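6-pyruvoyl tetrahydrobiopterin synthase (Plasmodium vivax, PDB 3LX3) belongs to the 6-pyruvoyl tetrahydropterin synthase family and, as a six-chain assembly, binds zinc and 2-amino-1,5-dihydropteridine-4,6-dione. Local coordinates at residues C34-A39 with F43-H48. Numbering follows the deposited sequence. Where two conformers were deposited one is given.
Sequences CAHFIA and FRETLH. With ZN (zinc ion), chain B.
His36 and His48 meet at the zinc site. His36 lies on strand 20-40, and His48 starts the neighbouring antiparallel strand 48-61, beyond the short strand 43-44. His36 NE2 and His48 NE2 each bind the zinc ion at 2.1 Å. The imidazoles lie side by side and point the same way, their planes turned 67° apart. His50 NE2 and two waters complete the metal's ligands; Glu168 also belongs to the site and touches His36.

His36 N donates to His48 O, and His48 N returns a bond to His36 O; they make an antiparallel hydrogen-bonded pair. Second-shell bonds fix the rings: His48 ND1 donates to Thr46 O at 2.8 Å, nearly in the ring plane, while His36 ND1 bonds Ser132 OG.

Between His36 and Ala39 the regular pairing breaks and the register shifts by one; Glu45 bridges this irregular part. Its CG sits between the backbone N and the carbonyl carbon (chi1 72°), and the extended chain carries the carboxylate back to Ile38. There Glu45 OE2 takes the N-H of Ile38 N at 2.8 Å, on its anti side. Water 1, a zinc ligand, donates to Glu45 OE2 at 2.6 Å. Glu45 N donates in turn to Ile38 O at 3.1 Å, so the two residues are tied twice.

Ile38 CG2 meets the edge of the Phe43 ring, 3.8 Å from Phe43 CE2. On the side away from the metal, Leu47 CD1 approaches the edge of the Phe37 ring. Thr46 OG1 hydrogen-bonds His87 O, and Leu47 N Asp123 OD2, both of a second subunit. With Glu45 beside the bound 2-amino-1,5-dihydropteridine-4,6-dione, this is the three-histidine zinc site of the 6-pyruvoyl tetrahydropterin synthase family.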
loop_
_atom_site.group_PDB
_atom_site.type_symbol
_atom_site.label_atom_id
_atom_site.label_comp_id
_atom_site.label_asym_id
_atom_site.label_seq_id
_atom_site.Cartn_x
_atom_site.Cartn_y
_atom_site.Cartn_z
ATOM N N CYS A 34 9.861 -13.877 -12.652
ATOM C CA CYS A 34 10.790 -14.307 -13.678
ATOM C C CYS A 34 12.238 -14.054 -13.291
ATOM O O CYS A 34 12.545 -13.140 -12.503
ATOM C CB CYS A 34 10.533 -13.578 -15.012
ATOM S SG CYS A 34 8.986 -14.082 -15.791
ATOM N N ALA A 35 13.123 -14.843 -13.901
ATOM C CA ALA A 35 14.543 -14.614 -13.821
ATOM C C ALA A 35 15.012 -13.849 -15.076
ATOM O O ALA A 35 14.425 -13.977 -16.151
ATOM C CB ALA A 35 15.282 -15.952 -13.712
ATOM N N HIS A 36 16.079 -13.058 -14.933
ATOM C CA HIS A 36 16.640 -12.339 -16.058
ATOM C C HIS A 36 18.050 -11.875 -15.715
ATOM O O HIS A 36 18.463 -11.949 -14.568
ATOM C CB HIS A 36 15.726 -11.164 -16.478
ATOM C CG HIS A 36 16.019 -9.858 -15.805
ATOM N ND1 HIS A 36 16.227 -8.703 -16.533
ATOM C CD2 HIS A 36 16.078 -9.505 -14.501
ATOM C CE1 HIS A 36 16.419 -7.697 -15.691
ATOM N NE2 HIS A 36 16.354 -8.152 -14.448
ATOM N N PHE A 37 18.715 -11.306 -16.701
ATOM C CA PHE A 37 19.836 -10.404 -16.436
ATOM C C PHE A 37 19.965 -9.455 -17.625
ATOM O O PHE A 37 19.836 -9.850 -18.797
ATOM C CB PHE A 37 21.167 -11.160 -16.107
ATOM C CG PHE A 37 21.713 -12.026 -17.217
ATOM C CD1 PHE A 37 22.578 -11.517 -18.176
ATOM C CD2 PHE A 37 21.431 -13.382 -17.227
ATOM C CE1 PHE A 37 23.129 -12.341 -19.144
ATOM C CE2 PHE A 37 21.948 -14.192 -18.197
ATOM C CZ PHE A 37 22.787 -13.666 -19.159
ATOM N N ILE A 38 20.298 -8.209 -17.316
ATOM C CA ILE A 38 20.606 -7.181 -18.325
ATOM C C ILE A 38 22.003 -7.403 -18.882
ATOM O O ILE A 38 22.948 -7.641 -18.124
ATOM C CB ILE A 38 20.590 -5.767 -17.682
ATOM C CG1 ILE A 38 19.191 -5.407 -17.172
ATOM C CG2 ILE A 38 21.151 -4.699 -18.674
ATOM C CD1 ILE A 38 18.109 -5.335 -18.213
ATOM N N ALA A 39 22.139 -7.335 -20.203
ATOM C CA ALA A 39 23.430 -7.279 -20.860
ATOM C C ALA A 39 23.340 -6.304 -22.005
ATOM O O ALA A 39 22.415 -6.356 -22.800
ATOM C CB ALA A 39 23.842 -8.681 -21.410
ATOM N N PHE A 43 28.564 -4.139 -20.451
ATOM C CA PHE A 43 27.902 -4.383 -19.176
ATOM C C PHE A 43 27.147 -5.705 -19.181
ATOM O O PHE A 43 26.393 -5.980 -20.111
ATOM C CB PHE A 43 26.915 -3.259 -18.872
ATOM C CG PHE A 43 26.171 -3.441 -17.573
ATOM C CD1 PHE A 43 26.795 -3.201 -16.360
ATOM C CD2 PHE A 43 24.846 -3.867 -17.568
ATOM C CE1 PHE A 43 26.095 -3.385 -15.158
ATOM C CE2 PHE A 43 24.159 -4.049 -16.377
ATOM C CZ PHE A 43 24.777 -3.807 -15.181
ATOM N N ARG A 44 27.333 -6.490 -18.121
ATOM C CA ARG A 44 26.624 -7.751 -17.912
ATOM C C ARG A 44 26.340 -7.667 -16.398
ATOM O O ARG A 44 27.169 -7.171 -15.615
ATOM C CB ARG A 44 27.548 -8.942 -18.243
ATOM C CG ARG A 44 26.922 -10.356 -18.555
ATOM C CD ARG A 44 26.915 -11.359 -17.366
ATOM N NE ARG A 44 28.224 -11.606 -16.739
ATOM C CZ ARG A 44 28.377 -12.218 -15.568
ATOM N NH1 ARG A 44 27.315 -12.654 -14.890
ATOM N NH2 ARG A 44 29.584 -12.391 -15.054
ATOM N N GLU A 45 25.173 -8.078 -15.984
ATOM C CA GLU A 45 24.957 -8.289 -14.549
ATOM C C GLU A 45 24.678 -9.728 -14.257
ATOM O O GLU A 45 24.476 -10.524 -15.180
ATOM C CB GLU A 45 23.831 -7.434 -14.071
ATOM C CG GLU A 45 22.531 -7.870 -14.524
ATOM C CD GLU A 45 21.407 -6.905 -14.158
ATOM O OE1 GLU A 45 21.570 -6.058 -13.252
ATOM O OE2 GLU A 45 20.332 -7.047 -14.747
ATOM N N THR A 46 24.685 -10.048 -12.969
ATOM C CA THR A 46 24.451 -11.405 -12.499
ATOM C C THR A 46 23.005 -11.790 -12.651
ATOM O O THR A 46 22.083 -10.947 -12.588
ATOM C CB THR A 46 24.935 -11.590 -11.073
ATOM O OG1 THR A 46 24.373 -10.598 -10.223
ATOM C CG2 THR A 46 26.471 -11.514 -10.993
ATOM N N LEU A 47 22.773 -13.090 -12.815
ATOM C CA LEU A 47 21.431 -13.665 -12.818
ATOM C C LEU A 47 20.667 -13.371 -11.544
ATOM O O LEU A 47 21.166 -13.572 -10.444
ATOM C CB LEU A 47 21.543 -15.195 -13.000
ATOM C CG LEU A 47 20.239 -15.986 -13.030
ATOM C CD1 LEU A 47 19.443 -15.673 -14.264
ATOM C CD2 LEU A 47 20.574 -17.493 -12.989
ATOM N N HIS A 48 19.432 -12.909 -11.709
ATOM C CA HIS A 48 18.558 -12.656 -10.574
ATOM C C HIS A 48 17.110 -12.712 -11.066
ATOM O O HIS A 48 16.838 -13.342 -12.066
ATOM C CB HIS A 48 18.948 -11.312 -9.921
ATOM C CG HIS A 48 18.727 -10.145 -10.822
ATOM N ND1 HIS A 48 19.562 -9.839 -11.885
ATOM C CD2 HIS A 48 17.725 -9.255 -10.864
ATOM C CE1 HIS A 48 19.064 -8.806 -12.542
ATOM N NE2 HIS A 48 17.940 -8.416 -11.941
HETATM ZN ZN ZN B . 16.693 -6.937 -12.760
HETATM O O HOH W 1 18.146 -5.914 -13.782
HETATM O O HOH W 2 17.196 -5.416 -11.279
#